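Local coordinates for putative capsular polysaccharide biosynthesis protein (Streptococcus pneumoniae serotype 4, PDB 6EWJ) that probably works as a pyridoxal phosphate-dependent sugar aminotransferase in the biosynthesis of teichoic acid, at residues 83-88 and 352-357; 238-243 and 255-260; 183-188 and 311-316; 21-26 and 275-280; 335-340 and 379-384. All blocks are in the same frame, centred on the assembly; numbering follows the deposited sequence.

Contact 1 (83-88 and 352-357); sequences VIVPAM and KPLPLL
No aromatic ring takes part here; the flat group at the centre is the Ala87 carbonyl, which faces the Pro353, Leu354 and Pro355 turn with its oxygen leading. Leu354 N meets Ala87 O end-on at 2.9 Å, with a C=O...N angle of 168°, so the bond lies nearly along the carbonyl axis. Both neighbouring proline rings lie against the same oxygen: Pro353 CB stands 3.6 Å from Ala87 O, and Pro355 CD is 4.0 Å from Ala87 O. Strand 82-86, which ends just before this carbonyl, belongs to the seven-stranded mixed sheet of the large domain in fold-type I pyridoxal phosphate enzymes, and the partner is a 3-10 turn leading into helix 358-361. With CG anti to its carbonyl carbon, Leu354 places CD1 3.9 Å from Pro86 O and a looser 4.5 Å from Val85 CG2. Met88 starts out with CG anti to N (chi1 167°), then folds at chi2 and chi3, and its CE arrives obliquely at Pro353 CG, 4.0 Å away. From helix 371-378, Phe376 packs on Met88 and Phe377 on Pro353. Met88 also lies beside Tyr351, which binds pyridoxal phosphate in another structure of this protein.

Contact 2 (238-243 and 255-260); sequences HGQTKD and YDIVTP
Gln240 has CG anti to its backbone N (chi1 -174°) and runs on extended, while Tyr255 takes the crowded position with CG between N and the carbonyl carbon (chi1 61°); together these torsions lay the Gln240 amide flat on the Tyr255 ring. They sit on a two-stranded antiparallel hairpin, whose strands 240-241 and 256-257 are joined by a long connection that contains helix 244-248. The amide and ring planes are only 9° apart, and Gln240 OE1 hangs over the ring centre, 3.4 Å above the plane; Gln240 CD comes to 3.5 Å from Tyr255 CG. On the same face of the sheet, Ile257 CD1 reaches under Gln240 CB at 3.8 Å. Thr241 and Asp256 form the hydrogen-bonded pair, each N giving to the other's O, and Thr241 N to Asp256 O measures 3.0 Å. A shorter bond, 2.8 Å from Val258 N to Gly239 O, prolongs the pairing. The Thr241 and Val258 side chains cross at about a right angle, Thr241 CG2 lying 4.1 Å from Val258 CG1, and Ile234 of helix 225-236 packs against both residues. The hairpin lies against the second subunit: Tyr90 of that subunit meets the His238 ring edge-to-face, and His238 packs on Thr65 of that subunit, a residue seen to bind pyridoxal phosphate. Asp256 OD2 makes its hydrogen bond with Thr358 OG1 of the second subunit, and Gly239 CA points its C-H at Thr259 O, 3.4 Å away.

Contact 3 (183-188 and 311-316); sequences STYKGQ and TETVES. Unlike the reference sequence in segment 183-188: Thr184 (reference Ile).
The dense part of this contact is its backbone seam, and the loose part lies at the turn, where Lys186 and Gly187 are exposed. Along the seam Thr184 and Glu315 exchange two bonds of unequal quality: Thr184 N reaches Glu315 O at 2.9 Å in the carbonyl plane, whereas Glu315 N meets Thr184 O at 3.1 Å from well above that plane. Lys186 N to Thr313 O, at 2.7 Å, is the shortest of the three. On the buried face the Val314 CG2 methyl comes to the edge of the Tyr185 ring, 4.3 Å from CD1, and Lys186 CG sits over one face of that ring, 4.1 Å above its plane. This is a small antiparallel sheet: a beta hairpin with a two-residue loop, a type I' turn from Tyr185 to Gln188, with strand 314-315 added along strand 184-185. At the turn, Gln188 NE2 and Gln188 N both give to Tyr185 O. The other face carries Thr184, whose OG1 occupies the crowded position between N and carbonyl carbon and lies 3.3 Å from Glu315 CB; the Glu315 chain bends at chi2, leading its carboxylate off to a salt bridge with Arg318. A single water bridges here, 2.8 Å from Thr184 OG1, taking a bond from Gly187 N and giving one to Thr313 O. Beside the exposed turn, Lys186 CE runs alongside Thr313 CG2, and Lys186 NZ goes on to a salt bridge with Asp145, whose backbone N is hydrogen-bonded to Tyr185 OH.

Contact 4 (21-26 and 275-280); sequences EAEITE and LVQLDR
Leu275 comes first on the second helix and turns to the side, packing on helix 40-53 through Lys41 and Leu45. Val276 follows and points at the other helix. Its CG1, anti to the backbone N, touches Ala22 CB at 3.6 Å and presses on the carboxyl carbon of Glu23, 3.4 Å from CD, while CG2 meets Glu26 CB at 3.7 Å. One residue on, Gln277 bends sharply at chi2 so that NE2 reaches Glu23 OE2 at 2.9 Å, approaching from above the carboxylate plane; its OE1 takes a bond from Thr208 N. Leu278 faces helix 40-53 instead, and Asp279 pairs with Arg48. Arg280 comes last: bent at chi3, it brings NH1 in the guanidinium plane to the syn lone pair of Glu23 OE2, 2.9 Å away, a salt bridge with the two planes 87° apart. Glu23 OE2 is gripped by two donors, and OE1 is bonded to Thr20 OG1, so this buried carboxylate is probably held in its ionised form. Asp18 takes the other end of the Arg280 guanidinium. The axes of 21-26 and 275-280 approach to 9.3 Å and run roughly antiparallel, at 151°. This packs the N-terminal helix 21-31 on the long helix 268-299, which in fold-type I aminotransferases leads from the large domain toward the small one; Gln277 lies about 8 Å, side chain to side chain, from Lys205, the predicted cofactor-binding lysine.

Contact 5 (335-340 and 379-384); sequences LIIQEL and NEITLP
Helix 335-340 and strand 380-383 run in nearly the same direction, their axes 21° apart and 10.0 Å from each other at the closest point. No hydrogen bond crosses between them, and the backbones come nearest at Ile337 and Ile381, with CA atoms 7.5 Å apart. What fills the gap is aliphatic. Ile381 stands up from the strand with CG1 anti to its carbonyl carbon (chi1 -65°), and its tip CD1 meets Ile336 CG2 at 3.6 Å, the two side chains crossing at about a right angle. Ile337 lies alongside instead and slides past Ile381 the opposite way, CG1 to CG1 at 4.0 Å. One turn on from Ile336, Leu340 rests CD1 on the branch methyl Ile381 CG2 and on Leu383 CD2, both at 4.3 Å, a looser end to the seam. From the reverse side of the strand Thr382 OG1 donates to the syn lone pair of Glu380 OE2 at 2.7 Å, and His350 bonds to both side chains. The strand is an edge strand of the small three-stranded antiparallel sheet, hydrogen-bonded to strand 321-325; with helices 330-342 and 391-409 against it, this sheet belongs to the C-terminal small domain, as in fold-type I aminotransferases. Around the aliphatic layer Phe401 of helix 391-409 packs on Ile336 and Leu383, Tyr295 and Phe299 at the end of helix 268-299 also reach Leu383, and Trp253 of the second subunit comes to Ile337.

How the contacts relate
From the N terminus, contact 4 opens at 21-26, contact 1 at 83-88 and contact 3 at 183-188. Contact 2 then opens and closes a short loop within the spans of all three. Contact 4 closes at 275-280 and contact 3 at 311-316, so contact 4 crosses both 1 and 3, while contact 3 falls within contact 1. Contact 5 opens at 335-340 before contact 1 closes at 352-357, so those two cross. Contact 1 ties strand 82-86 of the large sheet to the turn before helix 358-361, contact 2 pairs two strands against the second subunit, contact 3 adds strand 314-315 to hairpin 184-189, contact 4 joins two helices, and contact 5 packs helix 330-342 on strand 380-383.

Contact 1 (83-88 and 352-357)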
# COMPACT_ATOMS: atom_id res chain seq x y z
N VAL A 83 2.71 21.39 9.16
CA VAL A 83 3.92 20.69 8.73
C VAL A 83 4.58 21.49 7.66
O VAL A 83 3.96 21.80 6.65
CB VAL A 83 3.65 19.27 8.16
CG1 VAL A 83 4.96 18.59 7.76
CG2 VAL A 83 2.90 18.46 9.16
N ILE A 84 5.84 21.81 7.87
CA ILE A 84 6.56 22.62 6.93
C ILE A 84 7.25 21.76 5.87
O ILE A 84 7.93 20.78 6.19
CB ILE A 84 7.59 23.52 7.66
CG1 ILE A 84 6.85 24.66 8.36
CG2 ILE A 84 8.61 24.06 6.69
CD1 ILE A 84 7.66 25.52 9.29
N VAL A 85 7.11 22.18 4.62
CA VAL A 85 7.75 21.54 3.50
C VAL A 85 8.32 22.61 2.56
O VAL A 85 7.79 23.71 2.50
CB VAL A 85 6.80 20.68 2.66
CG1 VAL A 85 6.29 19.54 3.49
CG2 VAL A 85 5.60 21.48 2.11
N PRO A 86 9.36 22.26 1.78
CA PRO A 86 9.78 23.21 0.75
C PRO A 86 8.76 23.38 -0.35
O PRO A 86 8.00 22.45 -0.64
CB PRO A 86 11.06 22.59 0.20
CG PRO A 86 11.50 21.54 1.19
CD PRO A 86 10.22 21.07 1.82
N ALA A 87 8.75 24.59 -0.93
CA ALA A 87 7.92 24.89 -2.10
C ALA A 87 8.43 24.14 -3.33
O ALA A 87 7.64 23.81 -4.24
CB ALA A 87 7.86 26.38 -2.33
N MET A 88 9.72 23.76 -3.31
CA MET A 88 10.39 23.04 -4.37
C MET A 88 10.61 21.62 -3.90
O MET A 88 11.62 21.28 -3.27
CB MET A 88 11.72 23.73 -4.72
CG MET A 88 12.70 22.91 -5.61
SD MET A 88 11.92 22.41 -7.14
CE MET A 88 11.48 24.02 -7.75
N LYS A 352 8.41 21.23 -10.92
CA LYS A 352 7.43 22.27 -10.80
C LYS A 352 7.27 22.54 -9.32
O LYS A 352 7.11 21.60 -8.58
CB LYS A 352 6.07 21.79 -11.31
CG LYS A 352 5.98 21.70 -12.78
CD LYS A 352 4.50 21.59 -13.19
CE LYS A 352 4.38 21.71 -14.67
NZ LYS A 352 2.97 21.43 -15.11
N PRO A 353 7.29 23.81 -8.89
CA PRO A 353 7.06 24.07 -7.49
C PRO A 353 5.61 23.67 -7.19
O PRO A 353 4.75 23.77 -8.08
CB PRO A 353 7.20 25.60 -7.38
CG PRO A 353 8.06 25.96 -8.53
CD PRO A 353 7.68 25.03 -9.62
N LEU A 354 5.36 23.23 -5.97
CA LEU A 354 4.03 22.74 -5.58
C LEU A 354 2.89 23.71 -5.93
O LEU A 354 1.90 23.26 -6.43
CB LEU A 354 4.02 22.39 -4.11
CG LEU A 354 5.02 21.26 -3.75
CD1 LEU A 354 4.82 20.93 -2.28
CD2 LEU A 354 4.86 19.96 -4.54
N PRO A 355 3.10 25.05 -5.73
CA PRO A 355 2.05 26.01 -6.04
C PRO A 355 1.67 26.08 -7.50
O PRO A 355 0.63 26.62 -7.77
CB PRO A 355 2.64 27.34 -5.58
CG PRO A 355 3.61 26.95 -4.51
CD PRO A 355 4.21 25.70 -5.01
N LEU A 356 2.46 25.48 -8.41
CA LEU A 356 2.03 25.39 -9.82
C LEU A 356 0.98 24.32 -10.07
O LEU A 356 0.28 24.40 -11.06
CB LEU A 356 3.20 25.16 -10.78
CG LEU A 356 4.17 26.33 -11.10
CD1 LEU A 356 5.11 25.94 -12.24
CD2 LEU A 356 3.43 27.59 -11.47
N LEU A 357 0.88 23.35 -9.16
CA LEU A 357 0.04 22.16 -9.33
C LEU A 357 -1.38 22.48 -8.87
O LEU A 357 -1.59 23.11 -7.83
CB LEU A 357 0.62 21.00 -8.56
CG LEU A 357 2.10 20.63 -8.81
CD1 LEU A 357 2.57 19.63 -7.76
CD2 LEU A 357 2.38 20.15 -10.24

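Contact 2 (238-243 and 255-260)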
# COMPACT_ATOMS: atom_id res chain seq x y z
N HIS A 238 -2.88 -3.39 9.29
CA HIS A 238 -4.26 -3.41 9.74
C HIS A 238 -4.48 -3.12 11.22
O HIS A 238 -5.59 -3.31 11.75
CB HIS A 238 -4.94 -4.75 9.38
CG HIS A 238 -5.02 -5.02 7.90
ND1 HIS A 238 -5.72 -4.20 7.04
CD2 HIS A 238 -4.57 -6.05 7.15
CE1 HIS A 238 -5.67 -4.71 5.82
NE2 HIS A 238 -4.97 -5.83 5.86
N GLY A 239 -3.47 -2.69 11.93
CA GLY A 239 -3.59 -2.53 13.38
C GLY A 239 -3.58 -3.83 14.16
O GLY A 239 -3.95 -3.84 15.33
N GLN A 240 -3.12 -4.90 13.52
CA GLN A 240 -3.20 -6.24 14.08
C GLN A 240 -2.06 -6.44 15.08
O GLN A 240 -0.92 -6.04 14.82
CB GLN A 240 -3.17 -7.32 12.99
CG GLN A 240 -3.39 -8.73 13.54
CD GLN A 240 -3.65 -9.83 12.51
OE1 GLN A 240 -4.61 -9.76 11.75
NE2 GLN A 240 -2.80 -10.84 12.49
N THR A 241 -2.38 -6.99 16.24
CA THR A 241 -1.37 -7.39 17.27
C THR A 241 -1.69 -8.77 17.81
O THR A 241 -2.86 -9.19 17.76
CB THR A 241 -1.37 -6.42 18.50
OG1 THR A 241 -2.63 -6.51 19.19
CG2 THR A 241 -1.16 -4.97 18.07
N LYS A 242 -0.67 -9.45 18.33
CA LYS A 242 -0.82 -10.69 19.07
C LYS A 242 -0.06 -10.59 20.38
O LYS A 242 1.06 -10.05 20.41
CB LYS A 242 -0.30 -11.88 18.27
CG LYS A 242 -0.96 -12.13 16.92
CD LYS A 242 -0.89 -13.60 16.54
CE LYS A 242 -1.05 -13.78 15.02
NZ LYS A 242 -2.43 -13.97 14.60
N ASP A 243 -0.65 -11.09 21.45
CA ASP A 243 0.00 -11.06 22.76
C ASP A 243 0.95 -12.27 22.96
O ASP A 243 1.04 -13.14 22.08
CB ASP A 243 -1.00 -10.81 23.91
CG ASP A 243 -2.09 -11.85 24.03
OD1 ASP A 243 -1.90 -13.03 23.65
OD2 ASP A 243 -3.19 -11.46 24.49
N TYR A 255 -5.77 -12.78 17.55
CA TYR A 255 -5.19 -11.44 17.42
C TYR A 255 -6.25 -10.46 17.83
O TYR A 255 -7.42 -10.83 17.98
CB TYR A 255 -4.75 -11.14 15.99
CG TYR A 255 -5.84 -11.17 14.94
CD1 TYR A 255 -6.66 -10.05 14.70
CD2 TYR A 255 -6.02 -12.29 14.10
CE1 TYR A 255 -7.63 -10.08 13.73
CE2 TYR A 255 -6.98 -12.30 13.09
CZ TYR A 255 -7.78 -11.21 12.91
OH TYR A 255 -8.78 -11.20 11.94
N ASP A 256 -5.81 -9.22 17.99
CA ASP A 256 -6.66 -8.10 18.22
C ASP A 256 -6.36 -7.07 17.11
O ASP A 256 -5.33 -7.14 16.46
CB ASP A 256 -6.36 -7.54 19.62
CG ASP A 256 -7.37 -6.50 20.08
OD1 ASP A 256 -8.44 -6.31 19.45
OD2 ASP A 256 -7.09 -5.86 21.11
N ILE A 257 -7.25 -6.13 16.92
CA ILE A 257 -7.04 -5.00 16.03
C ILE A 257 -7.11 -3.79 16.97
O ILE A 257 -8.13 -3.56 17.57
CB ILE A 257 -8.14 -4.94 14.95
CG1 ILE A 257 -8.10 -6.23 14.11
CG2 ILE A 257 -8.06 -3.69 14.10
CD1 ILE A 257 -6.82 -6.46 13.32
N VAL A 258 -6.02 -3.02 17.08
CA VAL A 258 -5.98 -1.95 18.10
C VAL A 258 -6.39 -0.60 17.56
O VAL A 258 -6.87 0.25 18.30
CB VAL A 258 -4.63 -1.83 18.85
CG1 VAL A 258 -4.38 -3.09 19.68
CG2 VAL A 258 -3.49 -1.51 17.90
N THR A 259 -6.25 -0.43 16.25
CA THR A 259 -6.71 0.77 15.57
C THR A 259 -7.03 0.32 14.15
O THR A 259 -6.39 -0.61 13.67
CB THR A 259 -5.59 1.86 15.64
OG1 THR A 259 -6.07 3.10 15.14
CG2 THR A 259 -4.44 1.48 14.83
N PRO A 260 -7.98 0.98 13.46
CA PRO A 260 -8.28 0.53 12.08
C PRO A 260 -7.25 1.09 11.10
O PRO A 260 -7.52 2.08 10.41
CB PRO A 260 -9.69 1.11 11.83
CG PRO A 260 -10.06 1.88 13.07
CD PRO A 260 -8.77 2.18 13.78

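Contact 3 (183-188 and 311-316)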
# COMPACT_ATOMS: atom_id res chain seq x y z
N SER A 183 23.68 8.63 0.74
CA SER A 183 24.27 9.95 0.82
C SER A 183 24.83 10.14 2.24
O SER A 183 24.39 9.49 3.17
CB SER A 183 23.23 11.04 0.53
OG SER A 183 22.70 10.89 -0.79
N THR A 184 25.80 11.04 2.37
CA THR A 184 26.34 11.43 3.69
C THR A 184 26.42 12.96 3.88
O THR A 184 26.50 13.72 2.93
CB THR A 184 27.74 10.87 3.93
OG1 THR A 184 28.59 11.46 2.96
CG2 THR A 184 27.77 9.35 3.81
N TYR A 185 26.32 13.35 5.15
CA TYR A 185 26.40 14.72 5.63
C TYR A 185 27.36 14.68 6.81
O TYR A 185 27.07 14.06 7.83
CB TYR A 185 25.04 15.19 6.13
CG TYR A 185 25.03 16.52 6.80
CD1 TYR A 185 25.09 17.65 6.07
CD2 TYR A 185 24.85 16.63 8.17
CE1 TYR A 185 25.12 18.90 6.67
CE2 TYR A 185 24.86 17.86 8.80
CZ TYR A 185 25.01 19.00 8.03
OH TYR A 185 24.97 20.24 8.59
N LYS A 186 28.50 15.36 6.66
CA LYS A 186 29.56 15.37 7.65
C LYS A 186 29.96 13.95 7.99
O LYS A 186 30.15 13.62 9.15
CB LYS A 186 29.15 16.19 8.87
CG LYS A 186 28.96 17.67 8.50
CD LYS A 186 28.60 18.55 9.67
CE LYS A 186 28.58 20.01 9.23
NZ LYS A 186 29.33 20.84 10.17
N GLY A 187 30.06 13.11 6.95
CA GLY A 187 30.43 11.72 7.12
C GLY A 187 29.37 10.77 7.64
O GLY A 187 29.67 9.57 7.78
N GLN A 188 28.17 11.26 7.97
CA GLN A 188 27.14 10.39 8.55
C GLN A 188 26.09 10.04 7.49
O GLN A 188 25.69 10.93 6.73
CB GLN A 188 26.43 11.05 9.71
CG GLN A 188 27.25 11.76 10.78
CD GLN A 188 26.40 12.83 11.47
OE1 GLN A 188 25.93 12.61 12.58
NE2 GLN A 188 26.20 14.00 10.81
N THR A 311 30.32 18.39 -1.75
CA THR A 311 30.56 19.65 -1.07
C THR A 311 31.45 19.40 0.17
O THR A 311 31.77 18.28 0.52
CB THR A 311 29.26 20.39 -0.68
OG1 THR A 311 28.62 19.74 0.44
CG2 THR A 311 28.29 20.51 -1.89
N GLU A 312 31.77 20.48 0.84
CA GLU A 312 32.44 20.47 2.13
C GLU A 312 31.76 19.56 3.15
O GLU A 312 32.43 18.83 3.89
CB GLU A 312 32.47 21.92 2.61
CG GLU A 312 33.33 22.22 3.81
CD GLU A 312 33.61 23.68 3.92
OE1 GLU A 312 32.91 24.38 4.69
OE2 GLU A 312 34.55 24.15 3.23
N THR A 313 30.42 19.58 3.13
CA THR A 313 29.60 18.76 4.06
C THR A 313 28.93 17.52 3.47
O THR A 313 28.59 16.61 4.23
CB THR A 313 28.50 19.60 4.73
OG1 THR A 313 27.62 20.14 3.74
CG2 THR A 313 29.10 20.70 5.55
N VAL A 314 28.74 17.45 2.15
CA VAL A 314 27.93 16.40 1.56
C VAL A 314 28.72 15.56 0.57
O VAL A 314 29.44 16.10 -0.28
CB VAL A 314 26.69 17.00 0.81
CG1 VAL A 314 25.90 15.93 -0.00
CG2 VAL A 314 25.82 17.70 1.82
N GLU A 315 28.53 14.25 0.67
CA GLU A 315 28.79 13.34 -0.44
C GLU A 315 27.43 12.76 -0.86
O GLU A 315 26.85 11.89 -0.18
CB GLU A 315 29.76 12.22 -0.03
CG GLU A 315 30.00 11.11 -1.07
CD GLU A 315 31.03 11.42 -2.12
OE1 GLU A 315 31.55 12.54 -2.20
OE2 GLU A 315 31.31 10.53 -2.95
N SER A 316 26.95 13.22 -2.01
CA SER A 316 25.65 12.78 -2.53
C SER A 316 25.70 11.38 -3.07
O SER A 316 26.72 10.95 -3.57
CB SER A 316 25.18 13.75 -3.65
OG SER A 316 23.99 13.29 -4.29
O HOH W 1 29.46 13.88 4.05

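Contact 4 (21-26 and 275-280)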
# COMPACT_ATOMS: atom_id res chain seq x y z
N GLU A 21 20.92 -10.98 -13.22
CA GLU A 21 20.50 -12.34 -12.85
C GLU A 21 20.48 -12.63 -11.34
O GLU A 21 19.73 -13.50 -10.91
CB GLU A 21 21.33 -13.39 -13.61
CG GLU A 21 21.08 -13.41 -15.12
CD GLU A 21 19.66 -13.79 -15.52
OE1 GLU A 21 19.04 -14.67 -14.86
OE2 GLU A 21 19.14 -13.16 -16.48
N ALA A 22 21.32 -11.96 -10.55
CA ALA A 22 21.34 -12.18 -9.10
C ALA A 22 20.00 -11.79 -8.46
O ALA A 22 19.50 -12.50 -7.62
CB ALA A 22 22.49 -11.43 -8.44
N GLU A 23 19.43 -10.66 -8.88
CA GLU A 23 18.11 -10.27 -8.42
C GLU A 23 17.09 -11.34 -8.79
O GLU A 23 16.26 -11.71 -7.98
CB GLU A 23 17.65 -8.93 -9.03
CG GLU A 23 18.25 -7.68 -8.35
CD GLU A 23 19.61 -7.26 -8.92
OE1 GLU A 23 20.15 -7.97 -9.80
OE2 GLU A 23 20.11 -6.20 -8.51
N ILE A 24 17.16 -11.79 -10.03
CA ILE A 24 16.16 -12.73 -10.53
C ILE A 24 16.22 -14.04 -9.73
O ILE A 24 15.18 -14.53 -9.28
CB ILE A 24 16.31 -12.96 -12.03
CG1 ILE A 24 16.11 -11.62 -12.79
CG2 ILE A 24 15.31 -14.01 -12.50
CD1 ILE A 24 16.54 -11.66 -14.24
N THR A 25 17.44 -14.53 -9.47
CA THR A 25 17.61 -15.77 -8.69
C THR A 25 17.09 -15.63 -7.27
O THR A 25 16.46 -16.54 -6.76
CB THR A 25 19.06 -16.22 -8.69
N GLU A 26 17.35 -14.48 -6.63
CA GLU A 26 16.91 -14.23 -5.26
C GLU A 26 15.37 -14.20 -5.19
O GLU A 26 14.78 -14.76 -4.27
CB GLU A 26 17.50 -12.94 -4.71
CG GLU A 26 17.36 -12.78 -3.21
CD GLU A 26 18.14 -13.81 -2.44
OE1 GLU A 26 19.27 -14.09 -2.83
OE2 GLU A 26 17.62 -14.37 -1.45
N LEU A 275 17.84 -7.02 -1.16
CA LEU A 275 19.04 -7.64 -0.58
C LEU A 275 20.21 -7.63 -1.57
O LEU A 275 21.37 -7.39 -1.19
CB LEU A 275 18.75 -9.07 -0.13
CG LEU A 275 17.82 -9.24 1.06
CD1 LEU A 275 17.41 -10.70 1.23
CD2 LEU A 275 18.44 -8.73 2.35
N VAL A 276 19.89 -7.99 -2.81
CA VAL A 276 20.87 -8.06 -3.89
C VAL A 276 21.33 -6.64 -4.29
O VAL A 276 22.52 -6.40 -4.44
CB VAL A 276 20.32 -8.84 -5.11
CG1 VAL A 276 21.27 -8.73 -6.31
CG2 VAL A 276 20.16 -10.30 -4.74
N GLN A 277 20.36 -5.73 -4.42
CA GLN A 277 20.65 -4.32 -4.69
C GLN A 277 21.62 -3.75 -3.64
O GLN A 277 22.58 -3.00 -3.97
CB GLN A 277 19.37 -3.50 -4.74
CG GLN A 277 18.51 -3.77 -5.97
CD GLN A 277 18.82 -2.87 -7.15
OE1 GLN A 277 18.66 -1.65 -7.06
NE2 GLN A 277 19.24 -3.45 -8.25
N LEU A 278 21.39 -4.13 -2.38
CA LEU A 278 22.21 -3.66 -1.29
C LEU A 278 23.65 -4.21 -1.40
O LEU A 278 24.58 -3.46 -1.21
CB LEU A 278 21.56 -3.92 0.07
CG LEU A 278 22.27 -3.17 1.22
CD1 LEU A 278 22.21 -1.66 1.09
CD2 LEU A 278 21.65 -3.63 2.54
N ASP A 279 23.83 -5.47 -1.80
CA ASP A 279 25.19 -6.02 -2.10
C ASP A 279 25.85 -5.25 -3.23
O ASP A 279 27.02 -4.87 -3.17
CB ASP A 279 25.09 -7.47 -2.56
CG ASP A 279 24.65 -8.41 -1.48
OD1 ASP A 279 24.59 -8.03 -0.30
OD2 ASP A 279 24.33 -9.55 -1.81
N ARG A 280 25.05 -4.99 -4.27
CA ARG A 280 25.50 -4.25 -5.44
C ARG A 280 25.72 -2.76 -5.22
O ARG A 280 26.39 -2.14 -6.04
CB ARG A 280 24.48 -4.43 -6.59
CG ARG A 280 24.47 -5.86 -7.12
CD ARG A 280 23.45 -6.00 -8.22
NE ARG A 280 23.94 -5.29 -9.38
CZ ARG A 280 23.19 -4.70 -10.31
NH1 ARG A 280 21.86 -4.69 -10.24
NH2 ARG A 280 23.81 -4.09 -11.32

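Contact 5 (335-340 and 379-384)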
# COMPACT_ATOMS: atom_id res chain seq x y z
N LEU A 335 12.01 24.47 -24.94
CA LEU A 335 12.53 24.21 -26.30
C LEU A 335 13.78 23.35 -26.24
O LEU A 335 13.86 22.33 -26.94
CB LEU A 335 12.80 25.51 -27.09
CG LEU A 335 13.32 25.36 -28.55
CD1 LEU A 335 12.50 24.36 -29.39
CD2 LEU A 335 13.36 26.70 -29.25
N ILE A 336 14.70 23.67 -25.32
CA ILE A 336 15.92 22.84 -25.12
C ILE A 336 15.58 21.35 -24.80
O ILE A 336 16.18 20.43 -25.37
CB ILE A 336 16.87 23.44 -24.05
CG1 ILE A 336 17.48 24.76 -24.55
CG2 ILE A 336 18.00 22.46 -23.71
CD1 ILE A 336 18.14 25.61 -23.48
N ILE A 337 14.59 21.11 -23.96
CA ILE A 337 14.18 19.73 -23.68
C ILE A 337 13.68 19.02 -24.93
O ILE A 337 14.08 17.89 -25.21
CB ILE A 337 13.11 19.66 -22.58
CG1 ILE A 337 13.79 19.92 -21.24
CG2 ILE A 337 12.41 18.30 -22.57
CD1 ILE A 337 12.81 20.10 -20.12
N GLN A 338 12.85 19.69 -25.71
CA GLN A 338 12.36 19.08 -26.98
C GLN A 338 13.51 18.85 -28.01
O GLN A 338 13.49 17.84 -28.74
CB GLN A 338 11.20 19.90 -27.58
CG GLN A 338 9.98 20.05 -26.67
CD GLN A 338 9.30 18.76 -26.27
OE1 GLN A 338 9.38 17.72 -26.95
NE2 GLN A 338 8.58 18.82 -25.13
N GLU A 339 14.49 19.75 -28.05
CA GLU A 339 15.68 19.56 -28.89
C GLU A 339 16.56 18.41 -28.40
O GLU A 339 17.13 17.68 -29.22
CB GLU A 339 16.53 20.82 -28.96
CG GLU A 339 15.96 21.91 -29.84
CD GLU A 339 16.02 21.57 -31.31
OE1 GLU A 339 17.04 20.99 -31.77
OE2 GLU A 339 15.05 21.88 -32.02
N LEU A 340 16.68 18.24 -27.10
CA LEU A 340 17.38 17.05 -26.54
C LEU A 340 16.68 15.76 -26.96
O LEU A 340 17.32 14.79 -27.36
CB LEU A 340 17.47 17.12 -25.02
CG LEU A 340 18.51 18.13 -24.47
CD1 LEU A 340 18.39 18.25 -22.95
CD2 LEU A 340 19.91 17.68 -24.84
N ASN A 379 14.68 27.32 -15.27
CA ASN A 379 15.81 27.00 -16.15
C ASN A 379 16.44 25.62 -15.83
O ASN A 379 17.55 25.34 -16.25
CB ASN A 379 16.86 28.10 -16.11
CG ASN A 379 17.47 28.32 -14.74
OD1 ASN A 379 16.86 28.02 -13.71
ND2 ASN A 379 18.66 28.87 -14.72
N GLU A 380 15.69 24.78 -15.14
CA GLU A 380 16.18 23.52 -14.66
C GLU A 380 15.94 22.44 -15.69
O GLU A 380 14.82 22.33 -16.24
CB GLU A 380 15.53 23.16 -13.32
CG GLU A 380 16.20 22.01 -12.58
CD GLU A 380 15.87 20.63 -13.12
OE1 GLU A 380 14.73 20.39 -13.60
OE2 GLU A 380 16.73 19.71 -13.05
N ILE A 381 16.99 21.65 -15.95
CA ILE A 381 16.90 20.43 -16.73
C ILE A 381 17.66 19.30 -16.06
O ILE A 381 18.84 19.44 -15.70
CB ILE A 381 17.41 20.65 -18.17
CG1 ILE A 381 16.49 21.65 -18.93
CG2 ILE A 381 17.41 19.35 -18.96
CD1 ILE A 381 17.06 22.15 -20.24
N THR A 382 17.00 18.17 -15.92
CA THR A 382 17.63 17.01 -15.38
C THR A 382 18.06 16.10 -16.52
O THR A 382 17.24 15.69 -17.34
CB THR A 382 16.71 16.25 -14.42
OG1 THR A 382 16.05 17.18 -13.58
CG2 THR A 382 17.47 15.30 -13.56
N LEU A 383 19.36 15.79 -16.55
CA LEU A 383 19.92 14.84 -17.51
C LEU A 383 19.94 13.46 -16.92
O LEU A 383 19.95 13.35 -15.70
CB LEU A 383 21.36 15.21 -17.86
CG LEU A 383 21.59 16.64 -18.37
CD1 LEU A 383 23.07 16.85 -18.65
CD2 LEU A 383 20.76 16.94 -19.59
N PRO A 384 19.95 12.42 -17.79
CA PRO A 384 19.93 11.06 -17.33
C PRO A 384 21.14 10.75 -16.42
O PRO A 384 22.26 11.22 -16.69
CB PRO A 384 20.04 10.27 -18.64
CG PRO A 384 19.36 11.11 -19.63
CD PRO A 384 19.88 12.48 -19.26